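Local coordinates for 190aa long hypothetical protein (Pyrococcus horikoshii, PDB 2DDZ), which is of unknown function, assembles as a hexamer, and belongs to a family probably related to the class II aminoacyl-tRNA synthetases, at residues 6-11 with 37-42; 33-38 with 75-80; 69-74 with 134-139; 89-94 with 174-179. All coordinates share one frame; numbering follows the deposited sequence.

Contacts 1 and 3 lie in one mixed sheet, their centres about 10 Å apart. Strand 36-45 runs parallel to 5-8 in contact 1 and antiparallel to 68-75, which pairs on its other side with 131-139 in contact 3. Contact 2, centred about 17 Å from contact 1, shares Leu37 and Val38 with it and joins the loop leading into strand 36-45 to the loop that follows 68-75. Helices 81-100 and 161-184, each following a strand of contact 3, meet in contact 4, about 13 Å from contact 3 between centres. Along the chain the segments of contact 3 alternate with those of contacts 2 and 4 within one domain. Contacts 2 and 4 both touch the third subunit.

Contact 1 of 4, residues 6-11 with 37-42; sequences LLIIKE and LVVFRG
Leu6, Leu7 and Ile8 run parallel to Leu37, Val38 and Val39, with strand axes 4.7 Å apart and N-to-C directions only 6° off. Leu7 grips the neighbouring strand twice: its N donates to Leu37 O at 3.0 Å, and its O receives Val39 N at 2.8 Å. Ile9 N then donates to Val39 O in a bond that is close to straight. On one face of the sheet Ile8 lies alongside Val39; a chi2 of -62° folds its CD1 down onto Val39 CB at 3.3 Å, tighter than usual for two carbons. Leu6 and Leu37 sit side by side on that face, Leu6 CD1 lying 4.0 Å from Leu37 CG, and helix 161-184 covers it. The other face carries Leu7 and Val38. Here Ile9 CD1 meets Val38 CG1 at 4.1 Å beneath Phe30 of helix 25-30. Parallel neighbouring strands, joined through a helix that packs back on one face, make this a beta-alpha-beta crossover.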
loop_
_atom_site.group_PDB
_atom_site.type_symbol
_atom_site.label_atom_id
_atom_site.label_comp_id
_atom_site.label_asym_id
_atom_site.label_seq_id
_atom_site.Cartn_x
_atom_site.Cartn_y
_atom_site.Cartn_z
ATOM N N LEU E 6 -4.926 -15.537 -21.436
ATOM C CA LEU E 6 -4.206 -16.801 -21.529
ATOM C C LEU E 6 -3.634 -17.037 -22.925
ATOM O O LEU E 6 -4.294 -16.782 -23.930
ATOM C CB LEU E 6 -5.122 -17.971 -21.169
ATOM C CG LEU E 6 -4.546 -19.374 -21.420
ATOM C CD1 LEU E 6 -3.295 -19.599 -20.579
ATOM C CD2 LEU E 6 -5.589 -20.411 -21.075
ATOM N N LEU E 7 -2.398 -17.522 -22.975
ATOM C CA LEU E 7 -1.733 -17.809 -24.236
ATOM C C LEU E 7 -0.876 -19.061 -24.126
ATOM O O LEU E 7 0.088 -19.092 -23.362
ATOM C CB LEU E 7 -0.842 -16.641 -24.668
ATOM C CG LEU E 7 -0.001 -16.910 -25.932
ATOM C CD1 LEU E 7 -0.941 -17.136 -27.126
ATOM C CD2 LEU E 7 0.945 -15.733 -26.218
ATOM N N ILE E 8 -1.239 -20.092 -24.888
ATOM C CA ILE E 8 -0.477 -21.334 -24.913
ATOM C C ILE E 8 0.249 -21.351 -26.254
ATOM O O ILE E 8 -0.396 -21.365 -27.295
ATOM C CB ILE E 8 -1.383 -22.580 -24.861
ATOM C CG1 ILE E 8 -2.394 -22.484 -23.719
ATOM C CG2 ILE E 8 -0.533 -23.822 -24.648
ATOM C CD1 ILE E 8 -1.763 -22.419 -22.355
ATOM N N ILE E 9 1.579 -21.335 -26.235
ATOM C CA ILE E 9 2.357 -21.354 -27.478
ATOM C C ILE E 9 2.562 -22.814 -27.918
ATOM O O ILE E 9 3.447 -23.506 -27.427
ATOM C CB ILE E 9 3.711 -20.643 -27.278
ATOM C CG1 ILE E 9 3.441 -19.192 -26.872
ATOM C CG2 ILE E 9 4.543 -20.693 -28.567
ATOM C CD1 ILE E 9 4.669 -18.437 -26.446
ATOM N N LYS E 10 1.720 -23.239 -28.858
ATOM C CA LYS E 10 1.721 -24.589 -29.391
ATOM C C LYS E 10 2.516 -24.785 -30.703
ATOM O O LYS E 10 3.047 -25.865 -30.958
ATOM C CB LYS E 10 0.270 -25.013 -29.615
ATOM C CG LYS E 10 -0.633 -24.660 -28.448
ATOM C CD LYS E 10 -2.103 -24.758 -28.783
ATOM C CE LYS E 10 -2.904 -24.662 -27.496
ATOM N NZ LYS E 10 -4.365 -24.720 -27.725
ATOM N N GLU E 11 2.588 -23.746 -31.530
ATOM C CA GLU E 11 3.302 -23.781 -32.809
ATOM C C GLU E 11 4.826 -24.000 -32.711
ATOM O O GLU E 11 5.435 -24.620 -33.587
ATOM C CB GLU E 11 3.043 -22.471 -33.577
ATOM C CG GLU E 11 3.384 -21.210 -32.768
ATOM C CD GLU E 11 2.258 -20.757 -31.833
ATOM O OE1 GLU E 11 1.439 -21.598 -31.407
ATOM O OE2 GLU E 11 2.198 -19.548 -31.513
ATOM N N LEU E 37 -1.261 -15.244 -18.271
ATOM C CA LEU E 37 -0.588 -16.507 -18.074
ATOM C C LEU E 37 -0.166 -16.949 -19.475
ATOM O O LEU E 37 -0.994 -17.027 -20.382
ATOM C CB LEU E 37 -1.536 -17.528 -17.439
ATOM C CG LEU E 37 -1.022 -18.975 -17.371
ATOM C CD1 LEU E 37 0.272 -19.076 -16.557
ATOM C CD2 LEU E 37 -2.102 -19.836 -16.763
ATOM N N VAL E 38 1.130 -17.188 -19.647
ATOM C CA VAL E 38 1.688 -17.628 -20.919
ATOM C C VAL E 38 2.316 -18.996 -20.688
ATOM O O VAL E 38 3.195 -19.151 -19.847
ATOM C CB VAL E 38 2.782 -16.667 -21.425
ATOM C CG1 VAL E 38 3.339 -17.169 -22.761
ATOM C CG2 VAL E 38 2.212 -15.264 -21.576
ATOM N N VAL E 39 1.861 -19.985 -21.445
ATOM C CA VAL E 39 2.360 -21.348 -21.307
ATOM C C VAL E 39 3.091 -21.782 -22.555
ATOM O O VAL E 39 2.585 -21.648 -23.668
ATOM C CB VAL E 39 1.201 -22.307 -21.025
ATOM C CG1 VAL E 39 1.711 -23.719 -20.847
ATOM C CG2 VAL E 39 0.450 -21.830 -19.779
ATOM N N PHE E 40 4.298 -22.293 -22.361
ATOM C CA PHE E 40 5.104 -22.763 -23.470
ATOM C C PHE E 40 5.960 -23.956 -23.068
ATOM O O PHE E 40 5.944 -24.400 -21.914
ATOM C CB PHE E 40 6.001 -21.642 -23.997
ATOM C CG PHE E 40 6.846 -20.986 -22.940
ATOM C CD1 PHE E 40 6.257 -20.195 -21.959
ATOM C CD2 PHE E 40 8.231 -21.143 -22.932
ATOM C CE1 PHE E 40 7.038 -19.533 -20.999
ATOM C CE2 PHE E 40 9.030 -20.483 -21.973
ATOM C CZ PHE E 40 8.429 -19.685 -20.999
ATOM N N ARG E 41 6.709 -24.477 -24.035
ATOM C CA ARG E 41 7.580 -25.615 -23.809
ATOM C C ARG E 41 8.954 -25.330 -24.409
ATOM O O ARG E 41 9.076 -24.621 -25.414
ATOM C CB ARG E 41 6.968 -26.876 -24.430
ATOM C CG ARG E 41 7.702 -28.172 -24.114
ATOM C CD ARG E 41 7.003 -29.357 -24.788
ATOM N NE ARG E 41 7.703 -30.632 -24.607
ATOM C CZ ARG E 41 7.321 -31.787 -25.151
ATOM N NH1 ARG E 41 6.240 -31.844 -25.917
ATOM N NH2 ARG E 41 8.021 -32.891 -24.928
ATOM N N GLY E 42 9.991 -25.867 -23.776
ATOM C CA GLY E 42 11.333 -25.641 -24.271
ATOM C C GLY E 42 12.381 -26.018 -23.249
ATOM O O GLY E 42 12.079 -26.681 -22.251
#

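Contact 2 of 4, residues 33-38 with 75-80; sequences LGDSLV and LFWHPD
Asp35 OD2 is gripped by the indole of Trp77 and by a water. Trp77 NE1 donates to Asp35 OD2 at 2.9 Å, somewhat bent at the hydrogen (147°) and tilted from the ring plane. The water gives longer bonds, 3.2 Å to Asp35 OD2 and 3.3 Å to Phe76 O, bridging the carboxylate to the loop backbone. The other oxygen takes a straighter bond, Phe76 N to Asp35 OD1 at 2.8 Å (165°). Both N-H groups come to the syn side of their oxygen, well out of the carboxylate plane. A chi1 of -68° sets Asp35 CG beside its own backbone N and 3.7 Å from Leu75 CD2; the two side chains cross at about a right angle. Leu75 CD1 also rests over one face of the Trp77 indole, near the rim. The edge of the Phe76 ring takes Asp35 OD1 in its plane and, a little further round, Gly34 O, 3.4 Å from Phe76 CE1. Leu184 of the second subunit packs on Phe76, and Leu82 of the third on Trp77. Two N-H donors and a water would stabilise a charged carboxylate, so Asp35 probably serves as the anion that fixes the inverse gamma turn centred on Phe76.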
loop_
_atom_site.group_PDB
_atom_site.type_symbol
_atom_site.label_atom_id
_atom_site.label_comp_id
_atom_site.label_asym_id
_atom_site.label_seq_id
_atom_site.Cartn_x
_atom_site.Cartn_y
_atom_site.Cartn_z
ATOM N N LEU E 33 -1.974 -7.513 -22.968
ATOM C CA LEU E 33 -2.040 -6.484 -21.934
ATOM C C LEU E 33 -2.704 -6.951 -20.635
ATOM O O LEU E 33 -3.650 -7.731 -20.660
ATOM C CB LEU E 33 -2.804 -5.286 -22.486
ATOM C CG LEU E 33 -2.868 -4.007 -21.659
ATOM C CD1 LEU E 33 -1.522 -3.320 -21.668
ATOM C CD2 LEU E 33 -3.931 -3.091 -22.250
ATOM N N GLY E 34 -2.192 -6.481 -19.503
ATOM C CA GLY E 34 -2.775 -6.833 -18.214
ATOM C C GLY E 34 -2.456 -8.198 -17.636
ATOM O O GLY E 34 -1.496 -8.857 -18.036
ATOM N N ASP E 35 -3.265 -8.625 -16.671
ATOM C CA ASP E 35 -3.052 -9.916 -16.037
ATOM C C ASP E 35 -2.974 -11.007 -17.091
ATOM O O ASP E 35 -3.827 -11.077 -17.981
ATOM C CB ASP E 35 -4.182 -10.212 -15.046
ATOM C CG ASP E 35 -4.153 -9.281 -13.841
ATOM O OD1 ASP E 35 -3.208 -8.462 -13.765
ATOM O OD2 ASP E 35 -5.056 -9.366 -12.976
ATOM N N SER E 36 -1.945 -11.855 -17.000
ATOM C CA SER E 36 -1.797 -12.927 -17.974
ATOM C C SER E 36 -0.995 -14.158 -17.554
ATOM O O SER E 36 -0.171 -14.132 -16.633
ATOM C CB SER E 36 -1.191 -12.382 -19.270
ATOM O OG SER E 36 0.170 -12.034 -19.093
ATOM N N LEU E 37 -1.261 -15.244 -18.271
ATOM C CA LEU E 37 -0.588 -16.507 -18.074
ATOM C C LEU E 37 -0.166 -16.949 -19.475
ATOM O O LEU E 37 -0.994 -17.027 -20.382
ATOM C CB LEU E 37 -1.536 -17.528 -17.439
ATOM C CG LEU E 37 -1.022 -18.975 -17.371
ATOM C CD1 LEU E 37 0.272 -19.076 -16.557
ATOM C CD2 LEU E 37 -2.102 -19.836 -16.763
ATOM N N VAL E 38 1.130 -17.188 -19.647
ATOM C CA VAL E 38 1.688 -17.628 -20.919
ATOM C C VAL E 38 2.316 -18.996 -20.688
ATOM O O VAL E 38 3.195 -19.151 -19.847
ATOM C CB VAL E 38 2.782 -16.667 -21.425
ATOM C CG1 VAL E 38 3.339 -17.169 -22.761
ATOM C CG2 VAL E 38 2.212 -15.264 -21.576
ATOM N N LEU E 75 0.673 -10.544 -12.699
ATOM C CA LEU E 75 -0.525 -9.946 -12.143
ATOM C C LEU E 75 -0.238 -8.527 -11.674
ATOM O O LEU E 75 0.632 -8.285 -10.830
ATOM C CB LEU E 75 -1.038 -10.790 -10.967
ATOM C CG LEU E 75 -1.437 -12.227 -11.308
ATOM C CD1 LEU E 75 -1.961 -12.916 -10.077
ATOM C CD2 LEU E 75 -2.503 -12.214 -12.397
ATOM N N PHE E 76 -0.986 -7.590 -12.226
ATOM C CA PHE E 76 -0.821 -6.205 -11.872
ATOM C C PHE E 76 -1.676 -5.874 -10.660
ATOM O O PHE E 76 -2.677 -5.162 -10.738
ATOM C CB PHE E 76 -1.163 -5.335 -13.077
ATOM C CG PHE E 76 -0.232 -5.550 -14.235
ATOM C CD1 PHE E 76 -0.432 -6.609 -15.121
ATOM C CD2 PHE E 76 0.883 -4.724 -14.408
ATOM C CE1 PHE E 76 0.471 -6.841 -16.170
ATOM C CE2 PHE E 76 1.792 -4.945 -15.455
ATOM C CZ PHE E 76 1.586 -6.005 -16.335
ATOM N N TRP E 77 -1.265 -6.438 -9.538
ATOM C CA TRP E 77 -1.930 -6.245 -8.267
ATOM C C TRP E 77 -0.909 -5.511 -7.437
ATOM O O TRP E 77 0.113 -5.087 -7.964
ATOM C CB TRP E 77 -2.240 -7.605 -7.640
ATOM C CG TRP E 77 -3.136 -8.456 -8.494
ATOM C CD1 TRP E 77 -3.716 -8.107 -9.685
ATOM C CD2 TRP E 77 -3.606 -9.775 -8.193
ATOM N NE1 TRP E 77 -4.520 -9.123 -10.138
ATOM C CE2 TRP E 77 -4.471 -10.158 -9.242
ATOM C CE3 TRP E 77 -3.382 -10.669 -7.138
ATOM C CZ2 TRP E 77 -5.116 -11.399 -9.264
ATOM C CZ3 TRP E 77 -4.022 -11.900 -7.161
ATOM C CH2 TRP E 77 -4.879 -12.253 -8.218
ATOM N N HIS E 78 -1.170 -5.353 -6.146
ATOM C CA HIS E 78 -0.202 -4.677 -5.298
ATOM C C HIS E 78 1.046 -5.561 -5.311
ATOM O O HIS E 78 0.964 -6.747 -4.999
ATOM C CB HIS E 78 -0.718 -4.548 -3.865
ATOM C CG HIS E 78 0.143 -3.682 -2.997
ATOM N ND1 HIS E 78 0.184 -3.799 -1.624
ATOM C CD2 HIS E 78 0.991 -2.674 -3.313
ATOM C CE1 HIS E 78 1.021 -2.900 -1.132
ATOM N NE2 HIS E 78 1.522 -2.205 -2.135
ATOM N N PRO E 79 2.213 -5.006 -5.686
ATOM C CA PRO E 79 3.442 -5.814 -5.717
ATOM C C PRO E 79 3.923 -6.208 -4.323
ATOM O O PRO E 79 4.976 -5.775 -3.870
ATOM C CB PRO E 79 4.438 -4.904 -6.442
ATOM C CG PRO E 79 3.548 -4.047 -7.310
ATOM C CD PRO E 79 2.440 -3.706 -6.336
ATOM N N ASP E 80 3.146 -7.060 -3.665
ATOM C CA ASP E 80 3.431 -7.532 -2.315
ATOM C C ASP E 80 4.094 -8.918 -2.346
ATOM O O ASP E 80 3.515 -9.863 -2.873
ATOM C CB ASP E 80 2.105 -7.609 -1.556
ATOM C CG ASP E 80 2.284 -7.915 -0.095
ATOM O OD1 ASP E 80 3.376 -8.385 0.293
ATOM O OD2 ASP E 80 1.318 -7.692 0.665
HETATM O O HOH W 1 -5.271 -6.220 -12.418
#

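Contact 3 of 4, residues 69-74 with 134-139; sequences VHYILE and IHIGLN
Tyr71, Ile134 and Leu138 lose the most surface across this antiparallel strand pair, and all three side chains lie on the same face of the sheet. The Tyr71 ring spans two residues of the other strand. Tyr71 CD1 lies 3.4 Å from Ile136 O, which meets the ring edge in its plane, and 3.8 Å from Ile136 CB. Further out, Tyr71 OH comes within 3.8 Å of Leu138 CD1 and makes its hydrogen bond to Ser168 of helix 161-184. An alanine in place of Tyr71 would probably leave the Ser168 hydroxyl without that partner and open a gap beside Ile136 and Leu138. Ile134 and Leu73 exchange two backbone hydrogen bonds, and Ile134 CB meets Leu73 CB at 4.0 Å. Leu138 and Val69 are paired in the same way. On the opposite face His70 ND1 and His135 NE2 share a hydrogen bond of 3.0 Å, their rings meeting rim to rim. The face toward helix 161-184 is thus mainly apolar, while on the other the imidazoles satisfy one another across the strands, and either could be the donor.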
loop_
_atom_site.group_PDB
_atom_site.type_symbol
_atom_site.label_atom_id
_atom_site.label_comp_id
_atom_site.label_asym_id
_atom_site.label_seq_id
_atom_site.Cartn_x
_atom_site.Cartn_y
_atom_site.Cartn_z
ATOM N N VAL E 69 7.887 -27.745 -19.345
ATOM C CA VAL E 69 6.669 -26.975 -19.604
ATOM C C VAL E 69 6.785 -25.755 -18.667
ATOM O O VAL E 69 6.885 -25.910 -17.443
ATOM C CB VAL E 69 5.383 -27.768 -19.244
ATOM C CG1 VAL E 69 4.170 -26.848 -19.304
ATOM C CG2 VAL E 69 5.188 -28.927 -20.217
ATOM N N HIS E 70 6.784 -24.556 -19.240
ATOM C CA HIS E 70 6.926 -23.329 -18.455
ATOM C C HIS E 70 5.635 -22.542 -18.296
ATOM O O HIS E 70 4.824 -22.454 -19.230
ATOM C CB HIS E 70 7.965 -22.407 -19.108
ATOM C CG HIS E 70 9.325 -23.018 -19.241
ATOM N ND1 HIS E 70 10.195 -23.139 -18.177
ATOM C CD2 HIS E 70 9.963 -23.551 -20.311
ATOM C CE1 HIS E 70 11.309 -23.719 -18.586
ATOM N NE2 HIS E 70 11.195 -23.979 -19.879
ATOM N N TYR E 71 5.446 -21.964 -17.115
ATOM C CA TYR E 71 4.268 -21.136 -16.866
ATOM C C TYR E 71 4.761 -19.792 -16.383
ATOM O O TYR E 71 5.456 -19.710 -15.375
ATOM C CB TYR E 71 3.350 -21.720 -15.786
ATOM C CG TYR E 71 2.843 -23.107 -16.062
ATOM C CD1 TYR E 71 3.687 -24.208 -15.939
ATOM C CD2 TYR E 71 1.512 -23.329 -16.429
ATOM C CE1 TYR E 71 3.226 -25.502 -16.169
ATOM C CE2 TYR E 71 1.035 -24.629 -16.666
ATOM C CZ TYR E 71 1.906 -25.708 -16.530
ATOM O OH TYR E 71 1.466 -26.990 -16.744
ATOM N N ILE E 72 4.413 -18.740 -17.105
ATOM C CA ILE E 72 4.823 -17.410 -16.712
ATOM C C ILE E 72 3.590 -16.597 -16.434
ATOM O O ILE E 72 2.781 -16.325 -17.318
ATOM C CB ILE E 72 5.672 -16.747 -17.782
ATOM C CG1 ILE E 72 7.068 -17.354 -17.732
ATOM C CG2 ILE E 72 5.741 -15.239 -17.554
ATOM C CD1 ILE E 72 7.790 -17.153 -18.989
ATOM N N LEU E 73 3.458 -16.225 -15.172
ATOM C CA LEU E 73 2.327 -15.470 -14.712
ATOM C C LEU E 73 2.680 -14.044 -14.303
ATOM O O LEU E 73 3.711 -13.806 -13.669
ATOM C CB LEU E 73 1.702 -16.216 -13.540
ATOM C CG LEU E 73 0.520 -15.551 -12.849
ATOM C CD1 LEU E 73 -0.619 -15.385 -13.841
ATOM C CD2 LEU E 73 0.096 -16.401 -11.668
ATOM N N GLU E 74 1.835 -13.094 -14.701
ATOM C CA GLU E 74 2.022 -11.700 -14.321
ATOM C C GLU E 74 0.684 -11.107 -13.898
ATOM O O GLU E 74 -0.307 -11.178 -14.614
ATOM C CB GLU E 74 2.633 -10.861 -15.448
ATOM C CG GLU E 74 3.029 -9.450 -14.973
ATOM C CD GLU E 74 4.064 -8.779 -15.876
ATOM O OE1 GLU E 74 4.093 -9.083 -17.083
ATOM O OE2 GLU E 74 4.838 -7.928 -15.388
ATOM N N ILE E 134 5.402 -14.733 -11.468
ATOM C CA ILE E 134 5.565 -16.128 -11.058
ATOM C C ILE E 134 5.994 -17.075 -12.179
ATOM O O ILE E 134 5.502 -16.987 -13.296
ATOM C CB ILE E 134 4.230 -16.712 -10.503
ATOM C CG1 ILE E 134 3.720 -15.894 -9.319
ATOM C CG2 ILE E 134 4.420 -18.166 -10.112
ATOM C CD1 ILE E 134 4.813 -15.306 -8.488
ATOM N N HIS E 135 6.903 -17.989 -11.876
ATOM C CA HIS E 135 7.298 -18.989 -12.857
ATOM C C HIS E 135 7.107 -20.387 -12.295
ATOM O O HIS E 135 7.396 -20.644 -11.133
ATOM C CB HIS E 135 8.764 -18.862 -13.296
ATOM C CG HIS E 135 9.230 -20.009 -14.152
ATOM N ND1 HIS E 135 9.926 -21.085 -13.647
ATOM C CD2 HIS E 135 9.031 -20.277 -15.468
ATOM C CE1 HIS E 135 10.136 -21.966 -14.611
ATOM N NE2 HIS E 135 9.604 -21.501 -15.724
ATOM N N ILE E 136 6.593 -21.286 -13.121
ATOM C CA ILE E 136 6.436 -22.675 -12.719
ATOM C C ILE E 136 7.000 -23.464 -13.881
ATOM O O ILE E 136 6.759 -23.124 -15.036
ATOM C CB ILE E 136 4.975 -23.121 -12.531
ATOM C CG1 ILE E 136 4.328 -22.404 -11.346
ATOM C CG2 ILE E 136 4.933 -24.632 -12.330
ATOM C CD1 ILE E 136 3.936 -20.991 -11.666
ATOM N N GLY E 137 7.758 -24.508 -13.568
ATOM C CA GLY E 137 8.345 -25.333 -14.601
ATOM C C GLY E 137 8.148 -26.788 -14.246
ATOM O O GLY E 137 8.354 -27.176 -13.103
ATOM N N LEU E 138 7.718 -27.590 -15.214
ATOM C CA LEU E 138 7.517 -29.013 -14.973
ATOM C C LEU E 138 8.376 -29.776 -15.965
ATOM O O LEU E 138 8.282 -29.545 -17.174
ATOM C CB LEU E 138 6.048 -29.405 -15.162
ATOM C CG LEU E 138 4.982 -28.685 -14.327
ATOM C CD1 LEU E 138 3.628 -29.298 -14.643
ATOM C CD2 LEU E 138 5.286 -28.812 -12.827
ATOM N N ASN E 139 9.223 -30.668 -15.455
ATOM C CA ASN E 139 10.087 -31.477 -16.318
ATOM C C ASN E 139 9.222 -32.335 -17.244
ATOM O O ASN E 139 8.259 -32.962 -16.793
ATOM C CB ASN E 139 10.963 -32.438 -15.499
ATOM C CG ASN E 139 11.945 -31.731 -14.580
ATOM O OD1 ASN E 139 12.751 -30.914 -15.016
ATOM N ND2 ASN E 139 11.892 -32.067 -13.293
#

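Contact 4 of 4, residues 89-94 with 174-179; sequences KLLIAR and EEIEKV
Glu175 leans out of helix 161-184 onto Leu90, Leu91 and Arg94. Glu175 CB touches Leu91 CD2 at 4.1 Å, the two side chains sliding past each other in opposite directions. Glu175 CG is next, 4.0 Å from Leu90 CG. A bend at chi2 (60°) then swings CD over Leu90, dividing the carboxylate between two surroundings. Glu175 OE2 lies 3.7 Å from both Leu90 CD1 and Leu90 CD2 and forms a salt bridge with Arg108 of the third subunit. The axes of segments 89-94 and 174-179 cross at 134° and approach to 10.7 Å, on the face of the mixed sheet where Leu91 and Ile176 both rest on Leu73. Glu175 OE1 stops 3.4 Å from Arg94 CD. A water accepts a hydrogen bond from Arg94 NE and donates one to Glu175 OE1, linking the two charges indirectly. An alanine in place of Glu175 would probably leave Arg108 of the third subunit without its counter-charge and Arg94 without its water-borne link. One turn on, Leu90 CD2 meets Val179 CG2 tip to tip at 3.7 Å.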
loop_
_atom_site.group_PDB
_atom_site.type_symbol
_atom_site.label_atom_id
_atom_site.label_comp_id
_atom_site.label_asym_id
_atom_site.label_seq_id
_atom_site.Cartn_x
_atom_site.Cartn_y
_atom_site.Cartn_z
ATOM N N LYS E 89 2.065 -20.715 -4.201
ATOM C CA LYS E 89 1.858 -22.023 -3.616
ATOM C C LYS E 89 0.427 -22.529 -3.796
ATOM O O LYS E 89 0.182 -23.730 -3.773
ATOM C CB LYS E 89 2.333 -22.019 -2.151
ATOM C CG LYS E 89 3.873 -22.148 -2.077
ATOM C CD LYS E 89 4.504 -21.922 -0.700
ATOM C CE LYS E 89 4.954 -20.473 -0.485
ATOM N NZ LYS E 89 6.007 -20.019 -1.451
ATOM N N LEU E 90 -0.513 -21.616 -4.023
ATOM C CA LEU E 90 -1.890 -22.018 -4.259
ATOM C C LEU E 90 -1.945 -22.677 -5.633
ATOM O O LEU E 90 -2.630 -23.682 -5.824
ATOM C CB LEU E 90 -2.822 -20.812 -4.260
ATOM C CG LEU E 90 -4.279 -21.116 -4.619
ATOM C CD1 LEU E 90 -4.863 -22.187 -3.685
ATOM C CD2 LEU E 90 -5.078 -19.835 -4.524
ATOM N N LEU E 91 -1.217 -22.104 -6.587
ATOM C CA LEU E 91 -1.197 -22.633 -7.943
ATOM C C LEU E 91 -0.484 -23.990 -8.019
ATOM O O LEU E 91 -0.940 -24.887 -8.727
ATOM C CB LEU E 91 -0.530 -21.630 -8.892
ATOM C CG LEU E 91 -1.161 -20.241 -9.021
ATOM C CD1 LEU E 91 -0.350 -19.417 -10.017
ATOM C CD2 LEU E 91 -2.599 -20.358 -9.489
ATOM N N ILE E 92 0.628 -24.142 -7.301
ATOM C CA ILE E 92 1.353 -25.417 -7.298
ATOM C C ILE E 92 0.438 -26.454 -6.659
ATOM O O ILE E 92 0.397 -27.610 -7.083
ATOM C CB ILE E 92 2.698 -25.329 -6.506
ATOM C CG1 ILE E 92 3.781 -24.703 -7.386
ATOM C CG2 ILE E 92 3.197 -26.713 -6.119
ATOM C CD1 ILE E 92 3.294 -23.523 -8.118
ATOM N N ALA E 93 -0.314 -26.031 -5.648
ATOM C CA ALA E 93 -1.238 -26.940 -4.990
ATOM C C ALA E 93 -2.308 -27.384 -5.985
ATOM O O ALA E 93 -2.669 -28.555 -6.016
ATOM C CB ALA E 93 -1.884 -26.268 -3.784
ATOM N N ARG E 94 -2.813 -26.460 -6.801
ATOM C CA ARG E 94 -3.831 -26.831 -7.780
ATOM C C ARG E 94 -3.265 -27.818 -8.802
ATOM O O ARG E 94 -3.951 -28.760 -9.196
ATOM C CB ARG E 94 -4.377 -25.610 -8.506
ATOM C CG ARG E 94 -5.367 -25.957 -9.631
ATOM C CD ARG E 94 -6.745 -26.377 -9.097
ATOM N NE ARG E 94 -7.659 -26.773 -10.171
ATOM C CZ ARG E 94 -7.711 -27.992 -10.711
ATOM N NH1 ARG E 94 -6.902 -28.952 -10.280
ATOM N NH2 ARG E 94 -8.568 -28.258 -11.687
ATOM N N GLU E 174 -8.709 -20.520 -13.869
ATOM C CA GLU E 174 -9.900 -20.610 -13.026
ATOM C C GLU E 174 -9.553 -20.361 -11.564
ATOM O O GLU E 174 -10.334 -19.765 -10.827
ATOM C CB GLU E 174 -10.555 -21.982 -13.156
ATOM C CG GLU E 174 -11.083 -22.286 -14.538
ATOM C CD GLU E 174 -11.874 -23.577 -14.580
ATOM O OE1 GLU E 174 -11.717 -24.406 -13.653
ATOM O OE2 GLU E 174 -12.643 -23.765 -15.546
ATOM N N GLU E 175 -8.380 -20.826 -11.147
ATOM C CA GLU E 175 -7.945 -20.647 -9.769
ATOM C C GLU E 175 -7.817 -19.164 -9.469
ATOM O O GLU E 175 -8.337 -18.667 -8.467
ATOM C CB GLU E 175 -6.593 -21.326 -9.546
ATOM C CG GLU E 175 -6.221 -21.500 -8.082
ATOM C CD GLU E 175 -7.232 -22.343 -7.321
ATOM O OE1 GLU E 175 -7.672 -23.381 -7.867
ATOM O OE2 GLU E 175 -7.582 -21.975 -6.177
ATOM N N ILE E 176 -7.123 -18.460 -10.354
ATOM C CA ILE E 176 -6.907 -17.035 -10.186
ATOM C C ILE E 176 -8.218 -16.252 -10.185
ATOM O O ILE E 176 -8.416 -15.377 -9.342
ATOM C CB ILE E 176 -5.969 -16.502 -11.288
ATOM C CG1 ILE E 176 -4.556 -17.022 -11.031
ATOM C CG2 ILE E 176 -6.009 -14.987 -11.322
ATOM C CD1 ILE E 176 -3.593 -16.801 -12.161
ATOM N N GLU E 177 -9.115 -16.581 -11.112
ATOM C CA GLU E 177 -10.398 -15.893 -11.199
ATOM C C GLU E 177 -11.299 -16.126 -9.987
ATOM O O GLU E 177 -12.116 -15.268 -9.659
ATOM C CB GLU E 177 -11.117 -16.272 -12.497
ATOM C CG GLU E 177 -10.362 -15.782 -13.731
ATOM C CD GLU E 177 -11.096 -16.026 -15.037
ATOM O OE1 GLU E 177 -11.536 -17.173 -15.277
ATOM O OE2 GLU E 177 -11.223 -15.067 -15.829
ATOM N N LYS E 178 -11.161 -17.281 -9.329
ATOM C CA LYS E 178 -11.949 -17.529 -8.136
ATOM C C LYS E 178 -11.300 -16.736 -6.991
ATOM O O LYS E 178 -11.991 -16.262 -6.095
ATOM C CB LYS E 178 -12.006 -19.015 -7.774
ATOM C CG LYS E 178 -12.797 -19.302 -6.473
ATOM C CD LYS E 178 -14.322 -19.288 -6.663
ATOM C CE LYS E 178 -15.072 -19.472 -5.333
ATOM N NZ LYS E 178 -14.376 -20.366 -4.345
ATOM N N VAL E 179 -9.974 -16.572 -7.027
ATOM C CA VAL E 179 -9.286 -15.797 -5.994
ATOM C C VAL E 179 -9.748 -14.340 -6.035
ATOM O O VAL E 179 -9.878 -13.673 -4.995
ATOM C CB VAL E 179 -7.755 -15.763 -6.196
ATOM C CG1 VAL E 179 -7.148 -14.724 -5.248
ATOM C CG2 VAL E 179 -7.149 -17.136 -5.924
HETATM O O HOH W 2 -9.065 -24.464 -10.187
#